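PDB 2JL1: triphenylmethane reductase from Citrobacter sp., which binds NADP and probably uses the reduced cofactor to decolorise triphenylmethane dyes by reducing them. Local coordinates for residues L21-A26 with V185-G190; A108-S113 with V120-E125; W204-L209 with V221-V226. One frame throughout, in Å; residues are numbered along the deposited sequence.

Contact 1: residues L21-A26 with V185-G190; sequences LKKVPA and VLTEEG
Thr187 meets both Lys23 and Val24, presenting a different branch to each. Its hydroxyl oxygen OG1 lies against the aliphatic part of the lysine, 3.5 Å from Lys23 CD, while its methyl CG2 packs on Val24 CG1 at 3.8 Å. The split follows from the threonine torsion: with chi1 at 55°, OG1 sits between the backbone N and the carbonyl carbon, and CG2 lies beside the N, anti to the carbonyl. The lysine chain crosses the threonine side chain at about a right angle, and CD, not the ammonium, is the lysine atom against OG1. Its last torsion then bends the ammonium round to a water, which bridges the two residues: the water donates to Thr187 OG1 at 3.2 Å and accepts a weak bond from Lys23 NZ at 3.3 Å. Glu188 offers a negative charge farther off, with OE2 6.4 Å from Lys23 NZ, so any attraction between them is probably modest.

In the next shell, Thr187 OG1 is hydrogen-bonded chiefly to Ala183 O, in the last turn of helix 175-186, with Thr184 O placed to share the single hydroxyl proton. This ties the hydroxyl to its own helix end and fixes which way the methyl faces. Val24 also rests on Ile29 of strand 29-33, and Thr187 on Ile3 of strand 3-5, the neighbouring strand of the sheet. The contact thus joins two surface loops of the Rossmann fold, the one between helix 11-20 and strand 29-33 and the one that leaves helix 175-186, in the NADP-binding fold of the NmrA-like family.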
loop_
_atom_site.group_PDB
_atom_site.type_symbol
_atom_site.label_atom_id
_atom_site.label_comp_id
_atom_site.label_asym_id
_atom_site.label_seq_id
_atom_site.Cartn_x
_atom_site.Cartn_y
_atom_site.Cartn_z
ATOM N N LEU A 21 -27.820 14.592 -3.029
ATOM C CA LEU A 21 -29.281 14.777 -3.140
ATOM C C LEU A 21 -29.659 16.123 -3.768
ATOM O O LEU A 21 -30.771 16.289 -4.252
ATOM C CB LEU A 21 -29.977 14.568 -1.781
ATOM C CG LEU A 21 -30.113 13.119 -1.270
ATOM C CD1 LEU A 21 -30.543 13.037 0.223
ATOM C CD2 LEU A 21 -31.066 12.304 -2.130
ATOM N N LYS A 22 -28.736 17.078 -3.767
ATOM C CA LYS A 22 -28.967 18.343 -4.469
ATOM C C LYS A 22 -28.507 18.271 -5.926
ATOM O O LYS A 22 -28.690 19.227 -6.679
ATOM C CB LYS A 22 -28.268 19.500 -3.760
ATOM C CG LYS A 22 -28.790 19.794 -2.374
ATOM C CD LYS A 22 -28.081 21.023 -1.835
ATOM C CE LYS A 22 -28.273 21.203 -0.336
ATOM N NZ LYS A 22 -26.964 21.636 0.253
ATOM N N LYS A 23 -27.924 17.141 -6.336
ATOM C CA LYS A 23 -27.379 17.027 -7.696
ATOM C C LYS A 23 -28.002 15.926 -8.557
ATOM O O LYS A 23 -28.114 16.075 -9.765
ATOM C CB LYS A 23 -25.850 16.845 -7.653
ATOM C CG LYS A 23 -25.075 18.036 -7.119
ATOM C CD LYS A 23 -23.611 17.648 -6.813
ATOM C CE LYS A 23 -22.821 18.798 -6.151
ATOM N NZ LYS A 23 -22.560 19.940 -7.086
ATOM N N VAL A 24 -28.364 14.810 -7.936
ATOM C CA VAL A 24 -28.872 13.646 -8.649
ATOM C C VAL A 24 -30.145 13.156 -7.940
ATOM O O VAL A 24 -30.319 13.433 -6.751
ATOM C CB VAL A 24 -27.802 12.501 -8.737
ATOM C CG1 VAL A 24 -26.587 12.924 -9.583
ATOM C CG2 VAL A 24 -27.343 12.063 -7.344
ATOM N N PRO A 25 -31.042 12.443 -8.663
ATOM C CA PRO A 25 -32.242 11.899 -8.011
ATOM C C PRO A 25 -31.873 10.928 -6.902
ATOM O O PRO A 25 -30.841 10.257 -6.996
ATOM C CB PRO A 25 -32.949 11.149 -9.146
ATOM C CG PRO A 25 -32.470 11.802 -10.381
ATOM C CD PRO A 25 -31.024 12.110 -10.100
ATOM N N ALA A 26 -32.712 10.850 -5.872
ATOM C CA ALA A 26 -32.434 10.002 -4.710
ATOM C C ALA A 26 -32.295 8.525 -5.073
ATOM O O ALA A 26 -31.564 7.788 -4.418
ATOM C CB ALA A 26 -33.501 10.189 -3.644
ATOM N N VAL A 185 -17.083 15.808 -7.613
ATOM C CA VAL A 185 -16.285 14.852 -8.346
ATOM C C VAL A 185 -17.103 13.667 -8.896
ATOM O O VAL A 185 -16.926 13.276 -10.057
ATOM C CB VAL A 185 -15.099 14.384 -7.456
ATOM C CG1 VAL A 185 -14.504 13.086 -7.940
ATOM C CG2 VAL A 185 -14.023 15.483 -7.396
ATOM N N LEU A 186 -17.983 13.109 -8.066
ATOM C CA LEU A 186 -18.864 11.978 -8.444
ATOM C C LEU A 186 -19.875 12.268 -9.564
ATOM O O LEU A 186 -20.341 11.339 -10.253
ATOM C CB LEU A 186 -19.597 11.434 -7.207
ATOM C CG LEU A 186 -18.716 10.770 -6.124
ATOM C CD1 LEU A 186 -19.471 10.619 -4.802
ATOM C CD2 LEU A 186 -18.143 9.419 -6.595
ATOM N N THR A 187 -20.195 13.548 -9.756
ATOM C CA THR A 187 -21.308 13.961 -10.627
ATOM C C THR A 187 -20.882 14.823 -11.815
ATOM O O THR A 187 -21.712 15.531 -12.387
ATOM C CB THR A 187 -22.356 14.768 -9.832
ATOM O OG1 THR A 187 -21.708 15.877 -9.183
ATOM C CG2 THR A 187 -23.044 13.897 -8.795
ATOM N N GLU A 188 -19.602 14.773 -12.178
ATOM C CA GLU A 188 -19.117 15.433 -13.393
ATOM C C GLU A 188 -17.919 14.689 -13.973
ATOM O O GLU A 188 -17.211 13.975 -13.253
ATOM C CB GLU A 188 -18.741 16.897 -13.128
ATOM C CG GLU A 188 -17.630 17.056 -12.126
ATOM C CD GLU A 188 -17.353 18.494 -11.742
ATOM O OE1 GLU A 188 -16.191 18.781 -11.410
ATOM O OE2 GLU A 188 -18.279 19.340 -11.751
ATOM N N GLU A 189 -17.704 14.895 -15.273
ATOM C CA GLU A 189 -16.599 14.319 -16.050
ATOM C C GLU A 189 -15.254 14.921 -15.679
ATOM O O GLU A 189 -15.188 15.991 -15.090
ATOM C CB GLU A 189 -16.812 14.611 -17.539
ATOM C CG GLU A 189 -18.204 14.302 -18.076
ATOM C CD GLU A 189 -18.334 12.884 -18.625
ATOM O OE1 GLU A 189 -17.754 11.939 -18.019
ATOM O OE2 GLU A 189 -19.036 12.721 -19.662
ATOM N N GLY A 190 -14.180 14.239 -16.059
ATOM C CA GLY A 190 -12.855 14.835 -16.014
ATOM C C GLY A 190 -11.931 14.467 -14.868
ATOM O O GLY A 190 -10.778 14.869 -14.878
HETATM O O HOH W 1 -21.397 18.966 -10.059
#

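Contact 2: residues A108-S113 with V120-E125. With GOL (glycerol), chain D.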
loop_
_atom_site.group_PDB
_atom_site.type_symbol
_atom_site.label_atom_id
_atom_site.label_comp_id
_atom_site.label_asym_id
_atom_site.label_seq_id
_atom_site.Cartn_x
_atom_site.Cartn_y
_atom_site.Cartn_z
ATOM N N ALA A 108 -4.149 14.127 2.505
ATOM C CA ALA A 108 -3.362 15.050 1.701
ATOM C C ALA A 108 -1.907 14.957 2.087
ATOM O O ALA A 108 -1.561 14.804 3.273
ATOM C CB ALA A 108 -3.862 16.480 1.881
ATOM N N PHE A 109 -1.058 15.052 1.084
ATOM C CA PHE A 109 0.388 15.039 1.266
ATOM C C PHE A 109 0.885 13.832 2.058
ATOM O O PHE A 109 1.867 13.936 2.806
ATOM C CB PHE A 109 0.863 16.368 1.853
ATOM C CG PHE A 109 0.407 17.556 1.048
ATOM C CD1 PHE A 109 0.899 17.768 -0.241
ATOM C CD2 PHE A 109 -0.534 18.416 1.552
ATOM C CE1 PHE A 109 0.471 18.865 -1.004
ATOM C CE2 PHE A 109 -0.967 19.517 0.807
ATOM C CZ PHE A 109 -0.461 19.736 -0.472
ATOM N N ALA A 110 0.226 12.684 1.869
ATOM C CA ALA A 110 0.512 11.495 2.692
ATOM C C ALA A 110 2.001 11.093 2.656
ATOM O O ALA A 110 2.569 10.677 3.687
ATOM C CB ALA A 110 -0.377 10.316 2.254
ATOM N N GLU A 111 2.640 11.238 1.501
ATOM C CA GLU A 111 4.054 10.840 1.357
ATOM C C GLU A 111 4.995 11.603 2.302
ATOM O O GLU A 111 6.065 11.105 2.661
ATOM C CB GLU A 111 4.528 11.063 -0.066
ATOM C CG GLU A 111 3.872 10.163 -1.087
ATOM C CD GLU A 111 2.616 10.776 -1.706
ATOM O OE1 GLU A 111 2.100 11.812 -1.212
ATOM O OE2 GLU A 111 2.153 10.205 -2.710
ATOM N N GLU A 112 4.585 12.805 2.701
ATOM C CA GLU A 112 5.403 13.659 3.574
ATOM C C GLU A 112 4.966 13.611 5.022
ATOM O O GLU A 112 5.550 14.292 5.889
ATOM C CB GLU A 112 5.362 15.105 3.072
ATOM C CG GLU A 112 6.200 15.284 1.824
ATOM C CD GLU A 112 5.457 14.937 0.551
ATOM O OE1 GLU A 112 4.228 15.180 0.473
ATOM O OE2 GLU A 112 6.109 14.447 -0.392
ATOM N N SER A 113 3.933 12.821 5.277
ATOM C CA SER A 113 3.316 12.790 6.583
ATOM C C SER A 113 4.157 12.058 7.621
ATOM O O SER A 113 4.909 11.154 7.293
ATOM C CB SER A 113 1.928 12.168 6.489
ATOM O OG SER A 113 1.362 12.056 7.780
ATOM N N VAL A 120 -1.568 3.854 5.892
ATOM C CA VAL A 120 -2.783 3.125 5.539
ATOM C C VAL A 120 -3.344 3.685 4.238
ATOM O O VAL A 120 -3.773 2.932 3.362
ATOM C CB VAL A 120 -3.886 3.295 6.612
ATOM C CG1 VAL A 120 -5.209 2.672 6.116
ATOM C CG2 VAL A 120 -3.479 2.644 7.944
ATOM N N HIS A 121 -3.383 5.015 4.139
ATOM C CA HIS A 121 -3.956 5.662 2.963
ATOM C C HIS A 121 -3.137 5.386 1.714
ATOM O O HIS A 121 -3.688 5.112 0.636
ATOM C CB HIS A 121 -4.150 7.165 3.219
ATOM C CG HIS A 121 -5.241 7.448 4.197
ATOM N ND1 HIS A 121 -6.538 7.000 4.015
ATOM C CD2 HIS A 121 -5.222 8.068 5.398
ATOM C CE1 HIS A 121 -7.271 7.355 5.057
ATOM N NE2 HIS A 121 -6.498 8.016 5.904
ATOM N N LEU A 122 -1.815 5.412 1.863
ATOM C CA LEU A 122 -0.922 5.120 0.709
ATOM C C LEU A 122 -1.020 3.638 0.284
ATOM O O LEU A 122 -1.063 3.331 -0.921
ATOM C CB LEU A 122 0.512 5.511 1.033
ATOM C CG LEU A 122 0.799 7.030 1.023
ATOM C CD1 LEU A 122 2.008 7.378 1.932
ATOM C CD2 LEU A 122 1.028 7.525 -0.405
ATOM N N ALA A 123 -1.094 2.732 1.262
ATOM C CA ALA A 123 -1.278 1.299 0.979
ATOM C C ALA A 123 -2.586 1.085 0.216
ATOM O O ALA A 123 -2.645 0.295 -0.747
ATOM C CB ALA A 123 -1.255 0.466 2.290
ATOM N N THR A 124 -3.635 1.808 0.629
ATOM C CA THR A 124 -4.967 1.683 0.024
ATOM C C THR A 124 -4.992 2.249 -1.395
ATOM O O THR A 124 -5.564 1.634 -2.314
ATOM C CB THR A 124 -6.045 2.346 0.924
ATOM O OG1 THR A 124 -5.986 1.716 2.213
ATOM C CG2 THR A 124 -7.451 2.166 0.308
ATOM N N GLU A 125 -4.346 3.397 -1.589
ATOM C CA GLU A 125 -4.175 3.951 -2.941
ATOM C C GLU A 125 -3.481 2.949 -3.891
ATOM O O GLU A 125 -3.953 2.723 -5.007
ATOM C CB GLU A 125 -3.397 5.268 -2.920
ATOM C CG GLU A 125 -4.248 6.488 -2.511
ATOM C CD GLU A 125 -3.501 7.819 -2.614
ATOM O OE1 GLU A 125 -2.424 7.889 -3.280
ATOM O OE2 GLU A 125 -4.014 8.810 -2.022
HETATM C C1 GOL D . -0.030 6.371 -4.358
HETATM O O1 GOL D . -1.120 6.582 -5.220
HETATM C C2 GOL D . 1.223 6.985 -4.959
HETATM O O2 GOL D . 0.914 7.990 -5.891
HETATM C C3 GOL D . 2.192 7.499 -3.896
HETATM O O3 GOL D . 3.121 8.330 -4.537
#
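Leu122 reaches from its helix onto the short 3-10 turn at residues 110-112, and its branches divide the work. CB carries the side chain toward the turn, and CG, beside the backbone N and anti to the carbonyl carbon (chi1 -75°), packs on Ala110 CB at 3.7 Å. From there CD1 continues over the backbone of the same alanine, 3.8 Å from Ala110 O. The other methyl, CD2, takes the acidic side, lying 3.7 Å from Glu111 OE2 and touching the glycerol carbon C3.

That glycerol, probably from the crystallisation liquor, spans two carboxylates: its O3 donates to Glu111 OE2 at 2.8 Å and its O1 to Glu125 OE1 at 2.7 Å. The two acids, 5.2 Å apart between Glu111 OE2 and Glu125 OE1, also share Arg139, which forms a salt bridge to each through their other oxygens and probably eases their mutual repulsion.

Leu122 touches Arg139 of strand 135-140 as well, and Tyr126 of the second subunit packs on Leu122. The loop leaving strand 101-107 is folded back on helix 117-130, with strand 135-140 alongside and the partner chain against the helix.

Contact 3: residues W204-L209 with V221-V226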
loop_
_atom_site.group_PDB
_atom_site.type_symbol
_atom_site.label_atom_id
_atom_site.label_comp_id
_atom_site.label_asym_id
_atom_site.label_seq_id
_atom_site.Cartn_x
_atom_site.Cartn_y
_atom_site.Cartn_z
ATOM N N TRP A 204 -4.247 28.539 9.183
ATOM C CA TRP A 204 -4.417 29.286 10.433
ATOM C C TRP A 204 -3.522 28.677 11.508
ATOM O O TRP A 204 -2.907 27.624 11.306
ATOM C CB TRP A 204 -5.895 29.242 10.862
ATOM C CG TRP A 204 -6.525 27.829 10.922
ATOM C CD1 TRP A 204 -7.093 27.154 9.890
ATOM C CD2 TRP A 204 -6.690 26.989 12.086
ATOM N NE1 TRP A 204 -7.572 25.942 10.313
ATOM C CE2 TRP A 204 -7.354 25.814 11.658
ATOM C CE3 TRP A 204 -6.347 27.121 13.440
ATOM C CZ2 TRP A 204 -7.669 24.758 12.535
ATOM C CZ3 TRP A 204 -6.652 26.079 14.316
ATOM C CH2 TRP A 204 -7.307 24.907 13.863
ATOM N N THR A 205 -3.416 29.358 12.638
ATOM C CA THR A 205 -2.655 28.847 13.747
ATOM C C THR A 205 -3.614 28.872 14.929
ATOM O O THR A 205 -4.700 29.505 14.859
ATOM C CB THR A 205 -1.419 29.732 14.041
ATOM O OG1 THR A 205 -1.855 31.074 14.303
ATOM C CG2 THR A 205 -0.438 29.735 12.824
ATOM N N PHE A 206 -3.221 28.239 16.022
ATOM C CA PHE A 206 -4.077 28.269 17.213
ATOM C C PHE A 206 -4.143 29.639 17.896
ATOM O O PHE A 206 -5.177 29.997 18.455
ATOM C CB PHE A 206 -3.725 27.135 18.169
ATOM C CG PHE A 206 -4.243 25.815 17.707
ATOM C CD1 PHE A 206 -3.462 24.986 16.908
ATOM C CD2 PHE A 206 -5.551 25.419 18.014
ATOM C CE1 PHE A 206 -3.949 23.763 16.454
ATOM C CE2 PHE A 206 -6.065 24.179 17.533
ATOM C CZ PHE A 206 -5.256 23.364 16.749
ATOM N N ASP A 207 -3.058 30.411 17.824
ATOM C CA ASP A 207 -3.113 31.834 18.180
ATOM C C ASP A 207 -4.255 32.557 17.474
ATOM O O ASP A 207 -5.014 33.278 18.121
ATOM C CB ASP A 207 -1.787 32.540 17.878
ATOM C CG ASP A 207 -0.773 32.367 18.980
ATOM O OD1 ASP A 207 -1.046 31.651 19.968
ATOM O OD2 ASP A 207 0.299 32.987 18.884
ATOM N N GLU A 208 -4.363 32.361 16.162
ATOM C CA GLU A 208 -5.417 32.932 15.327
ATOM C C GLU A 208 -6.807 32.431 15.727
ATOM O O GLU A 208 -7.756 33.204 15.777
ATOM C CB GLU A 208 -5.208 32.591 13.846
ATOM C CG GLU A 208 -6.192 33.340 12.956
ATOM C CD GLU A 208 -5.978 33.140 11.470
ATOM O OE1 GLU A 208 -4.998 32.471 11.062
ATOM O OE2 GLU A 208 -6.802 33.699 10.711
ATOM N N LEU A 209 -6.920 31.126 15.993
ATOM C CA LEU A 209 -8.174 30.578 16.476
ATOM C C LEU A 209 -8.621 31.227 17.786
ATOM O O LEU A 209 -9.816 31.477 17.975
ATOM C CB LEU A 209 -8.075 29.046 16.669
ATOM C CG LEU A 209 -9.370 28.336 17.115
ATOM C CD1 LEU A 209 -10.533 28.656 16.160
ATOM C CD2 LEU A 209 -9.143 26.826 17.192
ATOM N N VAL A 221 -9.850 35.042 25.012
ATOM C CA VAL A 221 -9.369 33.653 25.055
ATOM C C VAL A 221 -7.929 33.694 24.508
ATOM O O VAL A 221 -7.702 34.257 23.446
ATOM C CB VAL A 221 -10.263 32.709 24.180
ATOM C CG1 VAL A 221 -9.705 31.265 24.145
ATOM C CG2 VAL A 221 -11.703 32.716 24.647
ATOM N N VAL A 222 -6.969 33.127 25.240
ATOM C CA VAL A 222 -5.593 33.010 24.745
ATOM C C VAL A 222 -5.303 31.574 24.291
ATOM O O VAL A 222 -5.969 30.628 24.715
ATOM C CB VAL A 222 -4.519 33.463 25.799
ATOM C CG1 VAL A 222 -4.763 34.903 26.257
ATOM C CG2 VAL A 222 -4.487 32.542 26.988
ATOM N N HIS A 223 -4.340 31.407 23.393
ATOM C CA HIS A 223 -3.795 30.090 23.147
ATOM C C HIS A 223 -2.677 29.885 24.163
ATOM O O HIS A 223 -1.739 30.665 24.210
ATOM C CB HIS A 223 -3.262 29.989 21.732
ATOM C CG HIS A 223 -2.547 28.703 21.436
ATOM N ND1 HIS A 223 -1.431 28.649 20.628
ATOM C CD2 HIS A 223 -2.774 27.436 21.848
ATOM C CE1 HIS A 223 -1.006 27.402 20.548
ATOM N NE2 HIS A 223 -1.807 26.645 21.274
ATOM N N GLN A 224 -2.797 28.825 24.958
ATOM C CA GLN A 224 -1.861 28.479 26.016
ATOM C C GLN A 224 -1.085 27.242 25.568
ATOM O O GLN A 224 -1.632 26.148 25.531
ATOM C CB GLN A 224 -2.641 28.206 27.319
ATOM C CG GLN A 224 -1.801 27.958 28.560
ATOM C CD GLN A 224 -2.658 27.621 29.788
ATOM O OE1 GLN A 224 -3.706 28.234 30.018
ATOM N NE2 GLN A 224 -2.209 26.640 30.580
ATOM N N PRO A 225 0.208 27.423 25.216
ATOM C CA PRO A 225 1.009 26.359 24.618
ATOM C C PRO A 225 1.619 25.509 25.730
ATOM O O PRO A 225 2.122 26.052 26.720
ATOM C CB PRO A 225 2.076 27.149 23.841
ATOM C CG PRO A 225 2.324 28.385 24.752
ATOM C CD PRO A 225 0.991 28.670 25.414
ATOM N N VAL A 226 1.499 24.193 25.625
ATOM C CA VAL A 226 2.058 23.295 26.655
ATOM C C VAL A 226 2.830 22.182 25.977
ATOM O O VAL A 226 2.808 22.086 24.762
ATOM C CB VAL A 226 0.966 22.688 27.599
ATOM C CG1 VAL A 226 0.284 23.781 28.433
ATOM C CG2 VAL A 226 -0.059 21.888 26.815
#
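His223 lays one face of its imidazole on Phe206, and this is the close-packed half of the contact. Phe206 CB stands 3.5 Å from the centroid of the His223 ring, almost on the ring normal (5° off), a CH-pi contact centred over the face. The two rings themselves lean apart: their centroids are 5.8 Å from each other and their planes are oblique, because the phenyl swings away from the histidine. It goes instead into the interior, where Trp204 CZ3 sits over the centre of one face and Tyr252 meets it edge-to-face.

On the outer side Asp207, an exposed residue, makes a bent hydrogen bond. His223 ND1 donates to Asp207 OD1 at 3.1 Å, with an angle of 145° at the hydrogen. The oxygen lies in the plane of the imidazole, yet the donor comes from above the carboxylate plane. With CG of the histidine anti to the backbone N (chi1 174°), the ring extends across to helix 206-217, and its far nitrogen, NE2, is hydrogen-bonded to Thr163. Both ring nitrogens are therefore engaged, which holds the rotation of the imidazole.

Thr205 caps the helix weakly, its OG1 accepting from Glu208 N at 3.4 Å. The contact packs the first turn of helix 206-217 on strand 222-225, which pairs in parallel with strand 160-163: a small two-stranded sheet with a helix against it, separate from the Rossmann sheet.

How the contacts relate
Contact 2 is the buried one of the three, contact 1 lies on the surface, and contact 3 falls between. Contacts 1 and 2 both flank the large parallel sheet, but their centres are 26 Å apart and they share no helix or strand. Contact 3, on the other side of the chain's centre from contact 1, belongs to the small sheet. Their chemistry follows suit: a water joins the segments at the surface, leucine on alanine fills the buried site with acids at its margin, and an imidazole serves both packing and polar bonding in contact 3. The side chains of Ala110 in contact 2 and Phe206 in contact 3 each lie about 11 Å from the bound NADP; contact 1 lies away from it.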